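Local coordinates for putative ABC transporter amino acid-binding protein (PDB 2Q88), which binds the compatible solutes ectoine and hydroxyectoine and probably delivers them to an ABC importer for osmoprotection, at residues 13-18 against 44-49; 23-28 against 238-243; 84-87 against 91-94; 114-119 against 169-174; 161-166 against 184-189. All blocks are in the same frame, centred on the assembly; numbering follows the deposited sequence.

Interaction 1. Residues 13-18 against 44-49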
# COMPACT_ATOMS: atom_id res chain seq x y z
N GLY A 13 -23.94 -8.84 4.39
CA GLY A 13 -23.43 -8.64 5.73
C GLY A 13 -21.96 -8.28 5.81
O GLY A 13 -21.45 -7.99 6.89
N PHE A 14 -21.26 -8.33 4.67
CA PHE A 14 -19.82 -8.07 4.62
C PHE A 14 -19.34 -7.68 3.23
O PHE A 14 -19.96 -8.03 2.23
CB PHE A 14 -19.00 -9.28 5.12
CG PHE A 14 -19.17 -10.53 4.30
CD1 PHE A 14 -18.33 -10.79 3.22
CD2 PHE A 14 -20.17 -11.45 4.61
CE1 PHE A 14 -18.48 -11.94 2.44
CE2 PHE A 14 -20.33 -12.61 3.85
CZ PHE A 14 -19.49 -12.86 2.76
N ALA A 15 -18.22 -6.95 3.20
CA ALA A 15 -17.45 -6.69 1.99
C ALA A 15 -16.19 -7.53 2.01
O ALA A 15 -15.57 -7.70 3.06
CB ALA A 15 -17.08 -5.20 1.90
N ARG A 16 -15.80 -8.05 0.85
CA ARG A 16 -14.53 -8.75 0.71
C ARG A 16 -13.46 -7.74 0.32
O ARG A 16 -13.61 -7.03 -0.68
CB ARG A 16 -14.60 -9.83 -0.37
CG ARG A 16 -15.61 -10.92 -0.10
CD ARG A 16 -15.79 -11.85 -1.27
NE ARG A 16 -16.82 -12.85 -1.00
CZ ARG A 16 -16.58 -14.01 -0.41
NH1 ARG A 16 -15.35 -14.32 -0.03
NH2 ARG A 16 -17.59 -14.86 -0.21
N ILE A 17 -12.39 -7.67 1.11
CA ILE A 17 -11.31 -6.71 0.85
C ILE A 17 -9.99 -7.43 0.59
O ILE A 17 -9.75 -8.52 1.11
CB ILE A 17 -11.19 -5.66 2.01
CG1 ILE A 17 -10.81 -6.33 3.34
CG2 ILE A 17 -12.48 -4.81 2.12
CD1 ILE A 17 -10.60 -5.38 4.54
N ALA A 18 -9.14 -6.83 -0.23
CA ALA A 18 -7.83 -7.41 -0.51
C ALA A 18 -6.79 -6.63 0.27
O ALA A 18 -6.79 -5.40 0.23
CB ALA A 18 -7.55 -7.36 -2.00
N GLU A 44 -14.63 1.00 9.13
CA GLU A 44 -15.47 2.07 9.69
C GLU A 44 -16.45 2.63 8.66
O GLU A 44 -17.63 2.83 8.97
CB GLU A 44 -14.62 3.18 10.33
CG GLU A 44 -15.42 4.23 11.11
CD GLU A 44 -16.43 3.62 12.10
OE1 GLU A 44 -17.59 4.08 12.12
OE2 GLU A 44 -16.07 2.68 12.86
N ILE A 45 -15.98 2.88 7.44
CA ILE A 45 -16.89 3.38 6.39
C ILE A 45 -17.97 2.35 6.05
O ILE A 45 -19.17 2.66 6.02
CB ILE A 45 -16.09 3.83 5.15
CG1 ILE A 45 -15.33 5.13 5.47
CG2 ILE A 45 -17.04 4.04 3.95
CD1 ILE A 45 -14.29 5.54 4.47
N PHE A 46 -17.55 1.11 5.81
CA PHE A 46 -18.53 0.07 5.48
C PHE A 46 -19.58 -0.07 6.56
O PHE A 46 -20.76 -0.23 6.25
CB PHE A 46 -17.84 -1.27 5.17
CG PHE A 46 -17.36 -1.39 3.75
CD1 PHE A 46 -18.27 -1.32 2.69
CD2 PHE A 46 -16.01 -1.60 3.47
CE1 PHE A 46 -17.82 -1.43 1.35
CE2 PHE A 46 -15.56 -1.70 2.16
CZ PHE A 46 -16.46 -1.62 1.09
N LYS A 47 -19.16 -0.00 7.82
CA LYS A 47 -20.11 -0.03 8.93
C LYS A 47 -21.13 1.09 8.80
O LYS A 47 -22.33 0.88 8.97
CB LYS A 47 -19.38 0.07 10.28
CG LYS A 47 -20.34 -0.09 11.46
CD LYS A 47 -19.69 0.10 12.82
CE LYS A 47 -20.77 0.23 13.89
NZ LYS A 47 -20.21 0.17 15.27
N ARG A 48 -20.63 2.29 8.49
CA ARG A 48 -21.49 3.48 8.35
C ARG A 48 -22.44 3.33 7.18
O ARG A 48 -23.55 3.85 7.23
CB ARG A 48 -20.63 4.73 8.17
CG ARG A 48 -20.03 5.20 9.48
CD ARG A 48 -18.89 6.20 9.33
NE ARG A 48 -18.20 6.34 10.61
CZ ARG A 48 -18.40 7.33 11.47
NH1 ARG A 48 -19.25 8.31 11.20
NH2 ARG A 48 -17.71 7.35 12.60
N LEU A 49 -22.02 2.59 6.15
CA LEU A 49 -22.86 2.28 5.01
C LEU A 49 -23.82 1.12 5.28
O LEU A 49 -24.61 0.76 4.41
CB LEU A 49 -22.00 1.96 3.77
CG LEU A 49 -21.13 3.10 3.23
CD1 LEU A 49 -20.22 2.62 2.07
CD2 LEU A 49 -22.03 4.23 2.80

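Interaction 2. Residues 23-28 against 238-243. With 4CS ((4S)-2-methyl-1,4,5,6-tetrahydropyrimidine-4-carboxylic acid), chain F.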
# COMPACT_ATOMS: atom_id res chain seq x y z
N PRO A 23 2.33 -4.08 7.89
CA PRO A 23 2.12 -3.02 8.88
C PRO A 23 2.96 -1.77 8.56
O PRO A 23 4.10 -1.92 8.13
CB PRO A 23 2.58 -3.66 10.20
CG PRO A 23 2.55 -5.15 9.99
CD PRO A 23 2.76 -5.36 8.50
N PRO A 24 2.45 -0.56 8.83
CA PRO A 24 1.13 -0.30 9.41
C PRO A 24 -0.03 -0.08 8.43
O PRO A 24 -1.09 0.41 8.85
CB PRO A 24 1.37 1.00 10.17
CG PRO A 24 2.34 1.75 9.28
CD PRO A 24 3.23 0.68 8.68
N PHE A 25 0.15 -0.41 7.16
CA PHE A 25 -0.93 -0.33 6.17
C PHE A 25 -2.00 -1.39 6.42
O PHE A 25 -3.19 -1.08 6.42
CB PHE A 25 -0.38 -0.47 4.76
CG PHE A 25 0.52 0.67 4.34
CD1 PHE A 25 1.86 0.66 4.67
CD2 PHE A 25 0.02 1.74 3.60
CE1 PHE A 25 2.72 1.71 4.27
CE2 PHE A 25 0.85 2.78 3.19
CZ PHE A 25 2.20 2.77 3.53
N THR A 26 -1.57 -2.64 6.63
CA THR A 26 -2.47 -3.78 6.88
C THR A 26 -1.76 -4.70 7.84
O THR A 26 -0.53 -4.79 7.83
CB THR A 26 -2.78 -4.58 5.60
OG1 THR A 26 -1.56 -4.98 4.98
CG2 THR A 26 -3.48 -3.72 4.52
N ALA A 27 -2.52 -5.41 8.67
CA ALA A 27 -1.93 -6.34 9.63
C ALA A 27 -2.99 -7.37 9.96
O ALA A 27 -4.18 -7.08 9.86
CB ALA A 27 -1.51 -5.60 10.89
N VAL A 28 -2.56 -8.57 10.35
CA VAL A 28 -3.49 -9.60 10.80
C VAL A 28 -3.07 -10.10 12.18
O VAL A 28 -1.93 -10.50 12.38
CB VAL A 28 -3.59 -10.78 9.80
CG1 VAL A 28 -4.63 -11.81 10.26
CG2 VAL A 28 -3.93 -10.26 8.39
N TYR A 238 -1.24 5.21 13.51
CA TYR A 238 -0.39 4.33 12.70
C TYR A 238 0.82 5.05 12.08
O TYR A 238 1.70 4.40 11.50
CB TYR A 238 -1.21 3.69 11.59
CG TYR A 238 -2.18 2.62 12.05
CD1 TYR A 238 -1.71 1.36 12.43
CD2 TYR A 238 -3.55 2.86 12.09
CE1 TYR A 238 -2.58 0.37 12.85
CE2 TYR A 238 -4.44 1.85 12.50
CZ TYR A 238 -3.94 0.62 12.88
OH TYR A 238 -4.79 -0.40 13.29
N GLY A 239 0.84 6.37 12.19
CA GLY A 239 2.00 7.16 11.73
C GLY A 239 1.74 7.99 10.49
O GLY A 239 2.62 8.73 10.03
N PHE A 240 0.52 7.89 9.96
CA PHE A 240 0.15 8.62 8.75
C PHE A 240 -0.22 10.08 9.02
O PHE A 240 -0.56 10.44 10.14
CB PHE A 240 -0.99 7.89 8.04
CG PHE A 240 -0.58 6.56 7.49
CD1 PHE A 240 -0.80 5.40 8.22
CD2 PHE A 240 0.03 6.47 6.23
CE1 PHE A 240 -0.42 4.15 7.71
CE2 PHE A 240 0.41 5.24 5.72
CZ PHE A 240 0.19 4.08 6.46
N SER A 241 -0.12 10.91 8.00
CA SER A 241 -0.52 12.32 8.12
C SER A 241 -1.86 12.54 7.44
O SER A 241 -2.01 12.29 6.25
CB SER A 241 0.55 13.23 7.51
OG SER A 241 0.06 14.56 7.38
N ALA A 242 -2.85 12.99 8.20
CA ALA A 242 -4.16 13.30 7.62
C ALA A 242 -4.07 14.54 6.75
O ALA A 242 -4.75 14.64 5.73
CB ALA A 242 -5.20 13.49 8.71
N LYS A 243 -3.22 15.49 7.15
CA LYS A 243 -2.96 16.70 6.38
C LYS A 243 -2.51 16.38 4.95
O LYS A 243 -3.05 16.92 3.99
CB LYS A 243 -1.91 17.54 7.12
CG LYS A 243 -1.77 18.99 6.68
CD LYS A 243 -0.49 19.59 7.31
CE LYS A 243 -0.16 20.99 6.82
NZ LYS A 243 -0.67 22.07 7.72
O 4CS F . 2.56 -0.83 -4.90
C 4CS F . 2.14 -0.32 -3.86
OXT 4CS F . 1.04 0.26 -3.86
CA 4CS F . 2.97 -0.37 -2.59
CB 4CS F . 3.67 -1.71 -2.39
CAD 4CS F . 4.52 -1.66 -1.12
NAG 4CS F . 3.66 -1.28 0.03
CAI 4CS F . 2.51 -0.49 -0.14
CAA 4CS F . 1.62 -0.13 1.06
N 4CS F . 2.13 -0.06 -1.42

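Interaction 3. Residues 84-87 against 91-94. With 4CS ((4S)-2-methyl-1,4,5,6-tetrahydropyrimidine-4-carboxylic acid), chain F.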
# COMPACT_ATOMS: atom_id res chain seq x y z
N PRO A 84 -1.39 6.73 -12.56
CA PRO A 84 -2.15 6.79 -13.81
C PRO A 84 -2.59 5.41 -14.32
O PRO A 84 -3.79 5.20 -14.51
CB PRO A 84 -1.16 7.45 -14.77
CG PRO A 84 -0.40 8.41 -13.87
CD PRO A 84 -0.24 7.66 -12.56
N GLU A 85 -1.65 4.47 -14.47
CA GLU A 85 -1.94 3.10 -14.92
C GLU A 85 -2.96 2.35 -14.08
O GLU A 85 -3.80 1.63 -14.62
CB GLU A 85 -0.67 2.25 -15.00
CG GLU A 85 0.38 2.62 -13.95
CD GLU A 85 1.29 3.72 -14.45
OE1 GLU A 85 1.16 4.87 -13.98
OE2 GLU A 85 2.12 3.44 -15.35
N ARG A 86 -2.86 2.50 -12.76
CA ARG A 86 -3.79 1.86 -11.85
C ARG A 86 -5.13 2.56 -11.89
O ARG A 86 -6.17 1.92 -11.85
CB ARG A 86 -3.24 1.86 -10.43
CG ARG A 86 -1.96 1.07 -10.24
CD ARG A 86 -1.45 1.13 -8.80
NE ARG A 86 -0.31 0.25 -8.60
CZ ARG A 86 0.35 0.12 -7.46
NH1 ARG A 86 0.01 0.83 -6.39
NH2 ARG A 86 1.38 -0.73 -7.39
N CYS A 87 -5.10 3.89 -11.95
CA CYS A 87 -6.31 4.72 -12.03
C CYS A 87 -7.17 4.38 -13.24
O CYS A 87 -8.40 4.48 -13.18
CB CYS A 87 -5.93 6.20 -12.02
SG CYS A 87 -5.18 6.69 -10.46
N ALA A 91 -11.71 2.04 -10.00
CA ALA A 91 -12.34 3.26 -9.51
C ALA A 91 -11.88 3.51 -8.07
O ALA A 91 -12.32 2.84 -7.15
CB ALA A 91 -13.86 3.12 -9.56
N TYR A 92 -10.97 4.47 -7.91
CA TYR A 92 -10.39 4.83 -6.63
C TYR A 92 -11.27 5.79 -5.85
O TYR A 92 -11.94 6.65 -6.44
CB TYR A 92 -9.04 5.52 -6.85
CG TYR A 92 -7.82 4.62 -6.84
CD1 TYR A 92 -7.41 3.98 -5.67
CD2 TYR A 92 -7.05 4.47 -7.98
CE1 TYR A 92 -6.27 3.17 -5.66
CE2 TYR A 92 -5.91 3.66 -7.99
CZ TYR A 92 -5.53 3.01 -6.84
OH TYR A 92 -4.41 2.23 -6.84
N SER A 93 -11.24 5.66 -4.53
CA SER A 93 -11.76 6.68 -3.65
C SER A 93 -10.80 7.87 -3.66
O SER A 93 -9.78 7.84 -4.32
CB SER A 93 -11.83 6.15 -2.22
OG SER A 93 -10.52 6.04 -1.69
N GLN A 94 -11.14 8.90 -2.90
CA GLN A 94 -10.23 10.02 -2.63
C GLN A 94 -9.06 9.52 -1.75
O GLN A 94 -9.14 8.41 -1.21
CB GLN A 94 -11.02 11.16 -1.97
CG GLN A 94 -11.98 11.88 -2.96
CD GLN A 94 -11.26 12.52 -4.15
OE1 GLN A 94 -10.14 13.03 -4.03
NE2 GLN A 94 -11.91 12.49 -5.31
O 4CS F . 2.56 -0.83 -4.90
C 4CS F . 2.14 -0.32 -3.86
OXT 4CS F . 1.04 0.26 -3.86
CA 4CS F . 2.97 -0.37 -2.59
CB 4CS F . 3.67 -1.71 -2.39
CAD 4CS F . 4.52 -1.66 -1.12
NAG 4CS F . 3.66 -1.28 0.03
CAI 4CS F . 2.51 -0.49 -0.14
CAA 4CS F . 1.62 -0.13 1.06
N 4CS F . 2.13 -0.06 -1.42
O HOH W 1 -9.69 5.52 -10.45

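Interaction 4. Residues 114-119 against 169-174. With 4CS ((4S)-2-methyl-1,4,5,6-tetrahydropyrimidine-4-carboxylic acid), chain F.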
# COMPACT_ATOMS: atom_id res chain seq x y z
N LYS A 114 21.49 5.31 -2.42
CA LYS A 114 20.60 6.36 -1.88
C LYS A 114 19.39 6.62 -2.79
O LYS A 114 18.42 7.28 -2.39
CB LYS A 114 21.38 7.68 -1.67
CG LYS A 114 22.60 7.58 -0.77
CD LYS A 114 23.41 8.88 -0.83
CE LYS A 114 24.74 8.77 -0.10
NZ LYS A 114 25.52 10.05 -0.20
N SER A 115 19.46 6.13 -4.03
CA SER A 115 18.41 6.33 -5.02
C SER A 115 18.26 5.06 -5.85
O SER A 115 19.14 4.20 -5.81
CB SER A 115 18.75 7.52 -5.94
OG SER A 115 19.85 7.21 -6.79
N TYR A 116 17.16 4.94 -6.60
CA TYR A 116 17.00 3.76 -7.45
C TYR A 116 18.00 3.76 -8.59
O TYR A 116 18.37 2.70 -9.09
CB TYR A 116 15.57 3.65 -7.98
CG TYR A 116 14.57 3.29 -6.92
CD1 TYR A 116 13.75 4.27 -6.35
CD2 TYR A 116 14.43 1.97 -6.47
CE1 TYR A 116 12.80 3.94 -5.37
CE2 TYR A 116 13.48 1.63 -5.48
CZ TYR A 116 12.68 2.63 -4.93
OH TYR A 116 11.73 2.34 -3.94
N LYS A 117 18.46 4.96 -8.97
CA LYS A 117 19.52 5.11 -9.97
C LYS A 117 20.83 4.51 -9.49
O LYS A 117 21.55 3.88 -10.27
CB LYS A 117 19.72 6.59 -10.31
CG LYS A 117 20.58 6.85 -11.53
CD LYS A 117 20.60 8.33 -11.87
CE LYS A 117 21.59 9.07 -11.00
NZ LYS A 117 22.98 8.64 -11.26
N ASP A 118 21.14 4.68 -8.21
CA ASP A 118 22.36 4.14 -7.63
C ASP A 118 22.41 2.62 -7.78
O ASP A 118 23.47 2.04 -8.00
CB ASP A 118 22.45 4.53 -6.16
CG ASP A 118 22.85 5.98 -5.96
OD1 ASP A 118 23.40 6.58 -6.90
OD2 ASP A 118 22.65 6.60 -4.90
N ILE A 119 21.24 1.99 -7.66
CA ILE A 119 21.12 0.55 -7.81
C ILE A 119 21.30 0.16 -9.27
O ILE A 119 21.97 -0.84 -9.56
CB ILE A 119 19.75 0.05 -7.30
CG1 ILE A 119 19.52 0.48 -5.84
CG2 ILE A 119 19.66 -1.48 -7.42
CD1 ILE A 119 18.08 0.31 -5.40
N VAL A 169 19.50 -4.37 -0.92
CA VAL A 169 18.56 -3.37 -0.45
C VAL A 169 17.17 -3.97 -0.50
O VAL A 169 16.85 -4.72 -1.42
CB VAL A 169 18.65 -2.06 -1.30
CG1 VAL A 169 18.66 -2.35 -2.79
CG2 VAL A 169 17.50 -1.11 -0.98
N TYR A 170 16.34 -3.65 0.48
CA TYR A 170 14.93 -4.01 0.43
C TYR A 170 14.11 -2.73 0.53
O TYR A 170 14.35 -1.90 1.40
CB TYR A 170 14.60 -4.97 1.57
CG TYR A 170 13.14 -5.38 1.70
CD1 TYR A 170 12.43 -5.86 0.61
CD2 TYR A 170 12.49 -5.32 2.93
CE1 TYR A 170 11.08 -6.26 0.74
CE2 TYR A 170 11.17 -5.69 3.08
CZ TYR A 170 10.47 -6.16 1.99
OH TYR A 170 9.16 -6.55 2.15
N SER A 171 13.17 -2.56 -0.38
CA SER A 171 12.44 -1.31 -0.47
C SER A 171 10.95 -1.50 -0.20
O SER A 171 10.31 -2.35 -0.80
CB SER A 171 12.65 -0.67 -1.83
OG SER A 171 12.07 0.63 -1.87
N LEU A 172 10.43 -0.69 0.74
CA LEU A 172 9.01 -0.57 1.08
C LEU A 172 8.77 0.90 1.44
O LEU A 172 9.73 1.67 1.53
CB LEU A 172 8.68 -1.43 2.31
CG LEU A 172 8.57 -2.95 2.17
CD1 LEU A 172 8.13 -3.55 3.47
CD2 LEU A 172 7.61 -3.34 1.06
N PRO A 173 7.51 1.30 1.63
CA PRO A 173 7.22 2.61 2.21
C PRO A 173 7.92 2.85 3.55
O PRO A 173 8.12 1.91 4.32
CB PRO A 173 5.69 2.58 2.38
CG PRO A 173 5.23 1.68 1.30
CD PRO A 173 6.26 0.57 1.31
N VAL A 174 8.34 4.10 3.78
CA VAL A 174 8.99 4.52 5.02
C VAL A 174 8.36 3.92 6.28
O VAL A 174 9.05 3.32 7.10
CB VAL A 174 9.00 6.07 5.12
CG1 VAL A 174 9.50 6.54 6.49
CG2 VAL A 174 9.84 6.66 3.99
O 4CS F . 2.56 -0.83 -4.90
C 4CS F . 2.14 -0.32 -3.86
OXT 4CS F . 1.04 0.26 -3.86
CA 4CS F . 2.97 -0.37 -2.59
CB 4CS F . 3.67 -1.71 -2.39
CAD 4CS F . 4.52 -1.66 -1.12
NAG 4CS F . 3.66 -1.28 0.03
CAI 4CS F . 2.51 -0.49 -0.14
CAA 4CS F . 1.62 -0.13 1.06
N 4CS F . 2.13 -0.06 -1.42

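Interaction 5. Residues 161-166 against 184-189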
# COMPACT_ATOMS: atom_id res chain seq x y z
N MET A 161 16.38 -11.96 3.62
CA MET A 161 17.18 -11.93 2.39
C MET A 161 18.32 -10.92 2.44
O MET A 161 19.40 -11.17 1.93
CB MET A 161 16.31 -11.60 1.19
CG MET A 161 15.88 -12.80 0.42
SD MET A 161 14.88 -12.26 -0.97
CE MET A 161 13.31 -13.00 -0.54
N LEU A 162 18.04 -9.76 3.04
CA LEU A 162 19.02 -8.70 3.25
C LEU A 162 20.11 -9.18 4.21
O LEU A 162 21.29 -9.07 3.92
CB LEU A 162 18.31 -7.49 3.86
CG LEU A 162 18.65 -6.04 3.51
CD1 LEU A 162 18.49 -5.21 4.76
CD2 LEU A 162 20.06 -5.86 2.92
N GLN A 163 19.69 -9.72 5.35
CA GLN A 163 20.60 -10.31 6.34
C GLN A 163 21.47 -11.43 5.75
O GLN A 163 22.67 -11.50 6.03
CB GLN A 163 19.80 -10.85 7.53
CG GLN A 163 19.12 -9.77 8.39
CD GLN A 163 18.08 -10.33 9.36
OE1 GLN A 163 17.69 -11.50 9.28
NE2 GLN A 163 17.62 -9.49 10.29
N ASP A 164 20.87 -12.31 4.94
CA ASP A 164 21.57 -13.43 4.31
C ASP A 164 22.50 -13.04 3.17
O ASP A 164 23.34 -13.84 2.78
CB ASP A 164 20.56 -14.45 3.77
CG ASP A 164 19.98 -15.32 4.85
OD1 ASP A 164 20.34 -15.12 6.03
OD2 ASP A 164 19.14 -16.21 4.62
N GLY A 165 22.32 -11.84 2.63
CA GLY A 165 23.08 -11.39 1.47
C GLY A 165 22.53 -11.77 0.11
O GLY A 165 23.26 -11.72 -0.88
N ARG A 166 21.26 -12.15 0.04
CA ARG A 166 20.61 -12.46 -1.24
C ARG A 166 20.18 -11.19 -1.98
O ARG A 166 20.03 -11.18 -3.22
CB ARG A 166 19.44 -13.42 -1.03
CG ARG A 166 19.83 -14.77 -0.40
CD ARG A 166 20.92 -15.51 -1.16
NE ARG A 166 21.50 -16.62 -0.39
CZ ARG A 166 22.37 -17.49 -0.89
NH1 ARG A 166 22.75 -17.41 -2.16
NH2 ARG A 166 22.85 -18.47 -0.13
N ALA A 184 12.73 -6.05 14.29
CA ALA A 184 13.72 -7.05 13.88
C ALA A 184 14.82 -7.24 14.90
O ALA A 184 15.34 -8.35 15.06
CB ALA A 184 14.31 -6.68 12.57
N ASN A 185 15.20 -6.14 15.56
CA ASN A 185 16.32 -6.13 16.48
C ASN A 185 17.60 -6.61 15.78
O ASN A 185 18.24 -7.58 16.21
CB ASN A 185 16.00 -6.96 17.73
CG ASN A 185 16.82 -6.56 18.93
OD1 ASN A 185 18.05 -6.64 18.92
ND2 ASN A 185 16.14 -6.12 19.98
N ASP A 186 17.96 -5.93 14.70
CA ASP A 186 19.17 -6.24 13.95
C ASP A 186 20.04 -4.99 13.77
O ASP A 186 19.73 -4.12 12.95
CB ASP A 186 18.83 -6.84 12.58
CG ASP A 186 20.05 -7.40 11.85
OD1 ASP A 186 21.20 -7.15 12.27
OD2 ASP A 186 19.95 -8.11 10.84
N PRO A 187 21.15 -4.93 14.51
CA PRO A 187 22.06 -3.78 14.47
C PRO A 187 22.80 -3.65 13.13
O PRO A 187 23.34 -2.59 12.82
CB PRO A 187 23.04 -4.08 15.60
CG PRO A 187 23.05 -5.57 15.70
CD PRO A 187 21.63 -5.97 15.44
N ASN A 188 22.81 -4.73 12.34
CA ASN A 188 23.52 -4.74 11.07
C ASN A 188 22.67 -4.29 9.88
O ASN A 188 23.13 -4.32 8.73
CB ASN A 188 24.13 -6.12 10.83
CG ASN A 188 25.16 -6.48 11.88
OD1 ASN A 188 24.95 -7.36 12.71
ND2 ASN A 188 26.29 -5.76 11.87
N VAL A 189 21.44 -3.85 10.17
CA VAL A 189 20.52 -3.30 9.18
C VAL A 189 20.29 -1.81 9.47
O VAL A 189 20.23 -1.39 10.64
CB VAL A 189 19.17 -4.06 9.15
CG1 VAL A 189 18.15 -3.35 8.28
CG2 VAL A 189 19.37 -5.49 8.67

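Interaction 1. Residues 13-18 against 44-49
Ala15 of strand 14-19 and Phe46 of helix 37-48 meet in a buried, wholly apolar strand-to-helix contact in the lobe that contains the N terminus. The methyl of Ala15 stands above the middle of the Phe46 ring as a CH-pi contact. Its CB lies 3.7 Å from the ring centroid, only 11° off the normal, and is almost equally close to most of the ring carbons, so the ring is met flat and not by one corner. Phe46 holds its CG opposite the carbonyl carbon (chi1 -84°), which carries the ring off the helix to lie over the strand. Two residues along the strand, Ile17 adds a looser touch: its CG2 comes obliquely to within 4.4 Å of Phe46 CE2. The small Ala15 side chain probably lets the aromatic ring settle close to the sheet, while Val54 of strand 53-58, Val51 and Leu9 complete its surroundings. Strand 53-58, which follows the helix, hydrogen-bonds to strand 14-19 through Ala15 and Ile17. With strand 14-19, helix 37-48 and the parallel neighbour 53-58, this is the packing of a beta-alpha-beta crossover whose first connection also carries the hairpin 27-28/34-35, here in the 2-1-3 strand order familiar from periplasmic solute-binding proteins.

Interaction 2. Residues 23-28 against 238-243
The hydroxyl of Tyr238, whose ring packs against Pro24, is gripped by two groups, the carboxylate oxygen OD2 of Asp40 and the backbone N of Gly36. Anchored there, the tyrosine brings its CD1 within 3.8 Å of Pro24 CB. Pro24 follows a cis peptide bond, and its ring packs against both Tyr238 and Phe240: Pro24 CG comes to 3.5 Å from the carbonyl O of Tyr238 and to 4.0 Å from Phe240 CE1. Beyond it, Phe240 turns its edge to the face of Phe25 in a T-shaped stack, with centroids 5.0 Å apart and planes at 77°. Phe240 CZ stands over the centre of that face. On the opposite face, also over the centre, sits the methyl carbon CAA of the bound ectoine, 3.5 Å from Phe25 CD2. Phe25 has CG opposite its carbonyl carbon (chi1 -65°), a setting that places the ring between ligand and Phe240. Leu175 and Ser176 of helix 174-184 touch the same aromatic cluster. Ectoine's methyl is borne by the carbon joining its two ring nitrogens, a group that probably carries positive charge, so the face of Phe25 probably offers it an apolar yet electrostatically favourable seat, while Phe240 behind probably limits how far that ring can retreat from the ligand.

Interaction 3. Residues 84-87 against 91-94
The ectoine pocket takes its carboxylate-binding arginine from this contact, in which Arg86 of helix 84-87 packs beside Tyr92 of strand 91-92. The guanidinium meets the ligand with its edge as a bidentate pair: NH1 donates to ectoine OXT at 2.8 Å and NH2 to ectoine O at 2.8 Å, with N-H...O angles of 164° and 170°. A chain stretched from CG to NE carries the charged end away from the helix to the ligand. Its aliphatic part runs obliquely across the phenol end of Tyr92, where Arg86 CD approaches Tyr92 OH to 3.7 Å and Arg86 CB lies at the ring edge. That hydroxyl is bonded to Leu80 O, which helps fix the ring beside the arginine chain. Cys87 SG, joined by a disulfide to Cys254, reaches the same ring obliquely, 3.8 Å from Tyr92 CD2. A water links the backbones, donating to Cys87 O at 3.2 Å and accepting from Tyr92 N at 3.0 Å. Strand 91-92 pairs antiparallel with strand 206-207, helix 212-228 packs against Ala91 and Ser93, and the disulfide ties helix 84-87 to the C-terminal helix 250-254.

Interaction 4. Residues 114-119 against 169-174
The ring of Tyr116 pairs edge-to-face with that of Phe103 and presents its phenol end to Ser171, whose OG lies oblique to the ring plane. Tyr116 OH donates to Ser171 OG at 2.7 Å. Ser171 OG, turned opposite its own backbone N (chi1 -173°), is also hydrogen-bonded to Ala102 O; a carbonyl can only accept, so the serine passes the chain on and two buried hydroxyls are satisfied in one relay. A phenylalanine in place of Tyr116 would probably keep the ring packing but leave Ser171 OG without its donor. One helical turn on, Ile119 and Val169 reach toward each other tip to tip, CD1 of Ile119 lying 3.8 Å from CG1 of Val169. At the start of the helix Ser115 and Asp118 form a capping box: Asp118 N donates to Ser115 OG at 3.2 Å, and Ser115 N returns a weak bond to Asp118 OD2. Two residues beyond Ser171, Pro173 lines the ectoine pocket, its CD 3.4 Å from ligand atom NAG. Helix 116-121 thus lies against the sheet over strand 169-173, which runs between the parallel strand 127-129 and the antiparallel strand 98-106; Ile127 touches all four contact residues, and helix 134-141 adds Glu135 and Leu138 against Tyr116.

Interaction 5. Residues 161-166 against 184-189
With chi1 at -67° and the chain extended beyond CG, Gln163 sends its amide out from the last turn of helix 155-164, and Asp186, its CG opposite the backbone N, comes from the other direction to meet it. The bond that results, Gln163 NE2 to Asp186 OD2 at 2.8 Å, is short, but its N-H...O angle of 122° makes it weak; the amide and carboxylate planes lie 55° apart. The other oxygen does firmer work: Asp186 OD1 accepts from Asn188 N at 2.9 Å, from above the carboxylate plane, in an Asx turn set within the type I turn 186-189. Replacing Asp186 by alanine would remove both oxygens and is likely to leave Asn188 N without its side-chain acceptor and the Gln163 amide freer to turn. Beneath this polar pair lies an apolar one, where Leu162 CD1 rests on both methyls of Val189, 4.0 Å from CG1 and 4.0 Å from CG2. Gly165, with positive phi, closes the helix end with a Schellman motif, Arg166 N bonding back to Met161 O, while Val189 begins strand 189-192. Attachment of helix end to turn is thus shared between an apolar pair and a weak amide-carboxylate bond, the carboxylate mainly shaping the turn.

From the N terminus, 13-18 and 23-28 open interactions 1 and 2 in turn; interaction 1 closes at 44-49, so the two cross. Interaction 3 closes only the short connection 88-90. Interactions 4 and 5 also cross, with 161-166 falling before 169-174 and 184-189 after it, and they touch where Leu162 meets Val169. Interaction 2 closes last, at 238-243, and encloses interactions 3, 4 and 5. Interactions 1 and 3 lie in the lobe holding the N terminus, 4 and 5 in the other. Interactions 2, 3 and 4 converge on ectoine, and Phe25 packs on Pro173 across the cleft, CE1 to CB 3.6 Å.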